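Local atomic coordinates of DNA polymerase (Pyrobaculum calidifontis, PDB entry 5MDN), a protein that probably catalyses template-directed addition of deoxyribonucleotides to DNA as a family B DNA polymerase, releasing diphosphate, in a hyperthermophilic archaeon. Residues F235-L240 / G258-S263; R574-V579 / I585-D590. All coordinates share one frame; numbering follows the deposited sequence.

Interaction 1 of 2, residues F235-L240 / G258-S263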
# COMPACT_ATOMS: atom_id res chain seq x y z
N PHE A 235 2.07 12.39 -7.64
CA PHE A 235 2.40 13.72 -8.15
C PHE A 235 3.32 13.67 -9.37
O PHE A 235 2.97 14.23 -10.41
CB PHE A 235 3.04 14.57 -7.04
CG PHE A 235 3.27 16.00 -7.43
CD1 PHE A 235 4.45 16.40 -8.04
CD2 PHE A 235 2.29 16.96 -7.18
CE1 PHE A 235 4.65 17.72 -8.40
CE2 PHE A 235 2.50 18.29 -7.53
CZ PHE A 235 3.68 18.66 -8.14
N ASP A 236 4.49 13.05 -9.25
CA ASP A 236 5.55 13.21 -10.25
C ASP A 236 5.08 12.83 -11.65
O ASP A 236 5.12 13.65 -12.58
CB ASP A 236 6.78 12.39 -9.85
CG ASP A 236 7.44 12.91 -8.59
OD1 ASP A 236 6.90 13.85 -7.97
OD2 ASP A 236 8.51 12.38 -8.22
N TRP A 237 4.63 11.59 -11.83
CA TRP A 237 4.20 11.15 -13.16
C TRP A 237 3.02 11.96 -13.69
O TRP A 237 3.09 12.39 -14.86
CB TRP A 237 3.88 9.65 -13.15
CG TRP A 237 5.10 8.77 -13.15
CD1 TRP A 237 5.39 7.77 -12.26
CD2 TRP A 237 6.19 8.81 -14.07
NE1 TRP A 237 6.59 7.19 -12.58
CE2 TRP A 237 7.10 7.81 -13.69
CE3 TRP A 237 6.49 9.59 -15.19
CZ2 TRP A 237 8.29 7.57 -14.38
CZ3 TRP A 237 7.67 9.36 -15.88
CH2 TRP A 237 8.56 8.35 -15.47
N PRO A 238 1.94 12.20 -12.94
CA PRO A 238 0.88 13.07 -13.48
C PRO A 238 1.37 14.46 -13.87
O PRO A 238 0.86 15.03 -14.84
CB PRO A 238 -0.14 13.15 -12.33
CG PRO A 238 0.10 11.92 -11.54
CD PRO A 238 1.55 11.61 -11.65
N TYR A 239 2.34 15.01 -13.15
CA TYR A 239 2.84 16.34 -13.49
C TYR A 239 3.70 16.31 -14.75
O TYR A 239 3.48 17.09 -15.68
CB TYR A 239 3.62 16.94 -12.32
CG TYR A 239 3.72 18.44 -12.39
CD1 TYR A 239 4.76 19.05 -13.08
CD2 TYR A 239 2.76 19.24 -11.79
CE1 TYR A 239 4.85 20.43 -13.16
CE2 TYR A 239 2.84 20.62 -11.87
CZ TYR A 239 3.89 21.21 -12.55
OH TYR A 239 3.97 22.58 -12.62
N LEU A 240 4.69 15.41 -14.79
CA LEU A 240 5.55 15.32 -15.96
C LEU A 240 4.76 14.96 -17.21
O LEU A 240 5.06 15.44 -18.31
CB LEU A 240 6.67 14.30 -15.72
CG LEU A 240 7.75 14.71 -14.72
CD1 LEU A 240 8.48 13.49 -14.19
CD2 LEU A 240 8.72 15.69 -15.36
N GLY A 258 7.43 4.69 -25.93
CA GLY A 258 6.13 5.21 -25.58
C GLY A 258 6.15 6.00 -24.28
O GLY A 258 7.13 6.01 -23.53
N VAL A 259 5.03 6.67 -24.01
CA VAL A 259 4.90 7.55 -22.86
C VAL A 259 4.15 6.83 -21.74
O VAL A 259 3.42 5.86 -22.01
CB VAL A 259 4.19 8.86 -23.25
CG1 VAL A 259 4.83 9.45 -24.49
CG2 VAL A 259 2.71 8.61 -23.47
N PRO A 260 4.32 7.23 -20.48
CA PRO A 260 3.59 6.58 -19.39
C PRO A 260 2.09 6.79 -19.51
O PRO A 260 1.61 7.84 -19.95
CB PRO A 260 4.15 7.25 -18.14
CG PRO A 260 5.49 7.76 -18.55
CD PRO A 260 5.32 8.19 -19.97
N GLN A 261 1.34 5.77 -19.10
CA GLN A 261 -0.12 5.82 -19.05
C GLN A 261 -0.57 5.60 -17.61
O GLN A 261 0.01 4.78 -16.89
CB GLN A 261 -0.74 4.75 -19.96
CG GLN A 261 -0.23 4.75 -21.39
CD GLN A 261 -0.77 5.91 -22.21
OE1 GLN A 261 -1.87 6.39 -21.98
NE2 GLN A 261 0.01 6.34 -23.20
N GLN A 262 -1.60 6.32 -17.20
CA GLN A 262 -2.22 6.07 -15.90
C GLN A 262 -3.15 4.87 -16.00
O GLN A 262 -4.00 4.80 -16.89
CB GLN A 262 -2.99 7.30 -15.42
CG GLN A 262 -3.63 7.12 -14.04
CD GLN A 262 -4.10 8.42 -13.43
OE1 GLN A 262 -5.30 8.63 -13.27
NE2 GLN A 262 -3.17 9.29 -13.09
N SER A 263 -2.98 3.92 -15.08
CA SER A 263 -3.71 2.66 -15.17
C SER A 263 -4.41 2.30 -13.86
O SER A 263 -4.81 3.18 -13.09
CB SER A 263 -2.76 1.54 -15.60
OG SER A 263 -3.45 0.30 -15.69

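Interaction 2 of 2, residues R574-V579 / I585-D590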
# COMPACT_ATOMS: atom_id res chain seq x y z
N ARG A 574 8.17 -18.96 28.52
CA ARG A 574 7.28 -20.07 28.84
C ARG A 574 5.88 -19.84 28.31
O ARG A 574 5.20 -20.79 27.91
CB ARG A 574 7.25 -20.28 30.36
CG ARG A 574 8.62 -20.56 30.95
CD ARG A 574 8.54 -21.04 32.39
NE ARG A 574 9.75 -20.69 33.12
CZ ARG A 574 9.89 -19.57 33.83
NH1 ARG A 574 8.89 -18.71 33.92
NH2 ARG A 574 11.03 -19.32 34.46
N LEU A 575 5.42 -18.58 28.29
CA LEU A 575 4.13 -18.27 27.69
C LEU A 575 4.15 -18.53 26.18
O LEU A 575 3.18 -19.06 25.63
CB LEU A 575 3.75 -16.81 27.97
CG LEU A 575 2.45 -16.33 27.33
CD1 LEU A 575 1.28 -17.18 27.80
CD2 LEU A 575 2.20 -14.86 27.63
N VAL A 576 5.24 -18.17 25.51
CA VAL A 576 5.34 -18.40 24.07
C VAL A 576 5.44 -19.90 23.79
O VAL A 576 4.76 -20.42 22.89
CB VAL A 576 6.55 -17.64 23.49
CG1 VAL A 576 6.75 -18.00 22.03
CG2 VAL A 576 6.36 -16.14 23.65
N LYS A 577 6.27 -20.61 24.55
CA LYS A 577 6.39 -22.05 24.37
C LYS A 577 5.09 -22.76 24.73
O LYS A 577 4.80 -23.84 24.19
CB LYS A 577 7.56 -22.58 25.20
CG LYS A 577 8.12 -23.91 24.72
CD LYS A 577 9.43 -24.22 25.41
CE LYS A 577 10.09 -25.45 24.81
NZ LYS A 577 11.55 -25.49 25.11
N TYR A 578 4.29 -22.18 25.63
CA TYR A 578 2.98 -22.74 25.95
C TYR A 578 2.05 -22.69 24.74
O TYR A 578 1.42 -23.70 24.39
CB TYR A 578 2.36 -21.98 27.13
CG TYR A 578 0.89 -22.23 27.35
CD1 TYR A 578 0.45 -23.38 28.00
CD2 TYR A 578 -0.06 -21.31 26.93
CE1 TYR A 578 -0.90 -23.61 28.21
CE2 TYR A 578 -1.41 -21.53 27.14
CZ TYR A 578 -1.83 -22.68 27.78
OH TYR A 578 -3.17 -22.90 27.98
N VAL A 579 1.97 -21.54 24.08
CA VAL A 579 1.04 -21.38 22.95
C VAL A 579 1.42 -22.31 21.80
O VAL A 579 0.55 -22.80 21.08
CB VAL A 579 0.99 -19.91 22.51
CG1 VAL A 579 -0.02 -19.72 21.39
CG2 VAL A 579 0.66 -19.01 23.68
N ILE A 585 0.52 -22.73 17.65
CA ILE A 585 0.63 -21.43 17.01
C ILE A 585 2.01 -20.87 17.32
O ILE A 585 2.44 -20.86 18.48
CB ILE A 585 -0.47 -20.47 17.49
CG1 ILE A 585 -1.85 -21.00 17.09
CG2 ILE A 585 -0.26 -19.08 16.92
CD1 ILE A 585 -3.00 -20.23 17.67
N GLU A 586 2.70 -20.39 16.29
CA GLU A 586 4.01 -19.76 16.46
C GLU A 586 3.82 -18.30 16.84
O GLU A 586 3.25 -17.52 16.06
CB GLU A 586 4.84 -19.89 15.19
CG GLU A 586 6.31 -19.56 15.39
CD GLU A 586 7.07 -19.52 14.08
OE1 GLU A 586 6.49 -19.89 13.04
OE2 GLU A 586 8.26 -19.14 14.09
N ILE A 587 4.30 -17.92 18.02
CA ILE A 587 4.24 -16.55 18.51
C ILE A 587 5.64 -15.96 18.51
O ILE A 587 6.61 -16.64 18.85
CB ILE A 587 3.61 -16.49 19.92
CG1 ILE A 587 2.18 -17.05 19.89
CG2 ILE A 587 3.61 -15.07 20.46
CD1 ILE A 587 1.26 -16.35 18.92
N LYS A 588 5.74 -14.69 18.12
CA LYS A 588 7.02 -13.99 18.07
C LYS A 588 6.86 -12.59 18.64
O LYS A 588 5.82 -11.95 18.47
CB LYS A 588 7.57 -13.91 16.64
CG LYS A 588 9.01 -13.40 16.55
CD LYS A 588 9.63 -13.57 15.17
CE LYS A 588 9.74 -15.04 14.79
NZ LYS A 588 10.62 -15.76 15.74
N VAL A 589 7.92 -12.12 19.30
CA VAL A 589 7.94 -10.77 19.85
C VAL A 589 8.00 -9.78 18.70
O VAL A 589 8.99 -9.73 17.95
CB VAL A 589 9.11 -10.60 20.81
CG1 VAL A 589 9.22 -9.14 21.24
CG2 VAL A 589 8.94 -11.51 22.02
N ASP A 590 6.94 -8.98 18.55
CA ASP A 590 6.90 -8.01 17.46
C ASP A 590 7.69 -6.75 17.80
O ASP A 590 8.50 -6.29 17.00
CB ASP A 590 5.44 -7.66 17.13
CG ASP A 590 5.30 -7.00 15.78
OD1 ASP A 590 5.93 -7.48 14.82
OD2 ASP A 590 4.56 -5.99 15.69
O HOH W 1 4.42 -19.90 20.30

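Interaction 1 of 2, residues F235-L240 / G258-S263
W237 and P260 meet with their side chains crossing at about a right angle, joining helix 232-247 of the RNase H-like exonuclease domain to the run of chain that enters the small antiparallel pair of strands 261-262 and 268-269. The position of that pair is consistent with the beta hairpin of family B exonuclease domains. Both CB atoms point across the gap, and the pyrrolidine approaches the benzo part of the indole obliquely. P260 CG is the touching atom, 3.8 Å from W237 CZ3, and the same carbon stands 4.0 Å from W237 CE3. A first torsion of -76° sets W237 CG anti to the carbonyl carbon, which carries the indole off the helix toward P260. The pyrrole end is held separately: NE1 is hydrogen-bonded to N275 OD1, while F168 of strand 165-172 meets the indole with the ring planes at about 45°. The N275 bond, F168 and P260 all bear on the indole. W237 directly follows D236, a magnesium ligand in this protein, although no ion is bound there in this chain; the D236 side chain packs on F168 and I170. One residue further along, P238 kinks the helix because its N cannot donate to the preceding turn. W268 of the partner strand touches P238, P260 and Q262, bridging the two segments. The direct contact ends at a looser edge: with chi1 at -178°, Q262 reaches back toward the helix and brings its NE2 to 4.5 Å from P238 CG.

Interaction 2 of 2, residues R574-V579 / I585-D590
A single water is gripped by three backbone groups between helix 572-583 and the chain leading into strand 588-593. It donates to V576 O at 2.7 Å and to I585 O at 2.9 Å, and accepts from I587 N at 3.0 Å, so both segments share it. Beyond it, toward the C-terminal end of the helix, I585 N points at V579 O in a direct bond that is nearly straight (176°) but weak, with 3.4 Å between N and O. Helix and following strand belong to a beta-alpha-beta crossover of the palm: strands 563-567 and 588-593 run parallel to each other, with strand 416-420 lying between them in the sheet.

Side chains pack beside these polar links. V579 directs its CB toward the strand segment, and its CG1 touches both isoleucines, 3.8 Å from I587 CG1 and 4.0 Å from I585 CB. The V579 and I587 side chains cross at about a right angle. I587 has its CG1 anti to the carbonyl carbon (chi1 -61°), which leaves that branch facing V579. One turn earlier in the helix, V576 uses its CG1 branch, anti to the backbone N (chi1 174°), to meet the backbone O of I587 at 3.5 Å and I587 CB at 4.1 Å, the two side chains lying at an oblique angle. V545 of helix 528-551, M424 of helix 424-431 and L419 of strand 416-420 extend this apolar layer by touching V579, I585 and I587 respectively. E586 turns away from the helix and forms a salt bridge with R484. The chemistry is therefore divided: branched aliphatic groups fill the buried interface, while the water supplies hydrogens to two carbonyl oxygens that cannot bond each other, and takes one from I587 N.

In the fold
From the N terminus, the chain first closes interaction 1, where helix 232-247 and the segment entering strand 261-262 meet across 17 intervening residues, seven of them helical. This ties the exonuclease domain's helix to its small two-stranded element. Interaction 2 opens only much later and spans five residues, joining helix 572-583 to the strand after it, in the palm sheet that also carries the hairpin 556-560/563-567 with the family's YGDTD motif. The two are in series, neither nested nor crossing. Their centres lie 47 Å apart on opposite sides of the chain's centre, with nearest atoms about 30 Å apart, so they do not touch, and each joins neighbouring parts of its own domain.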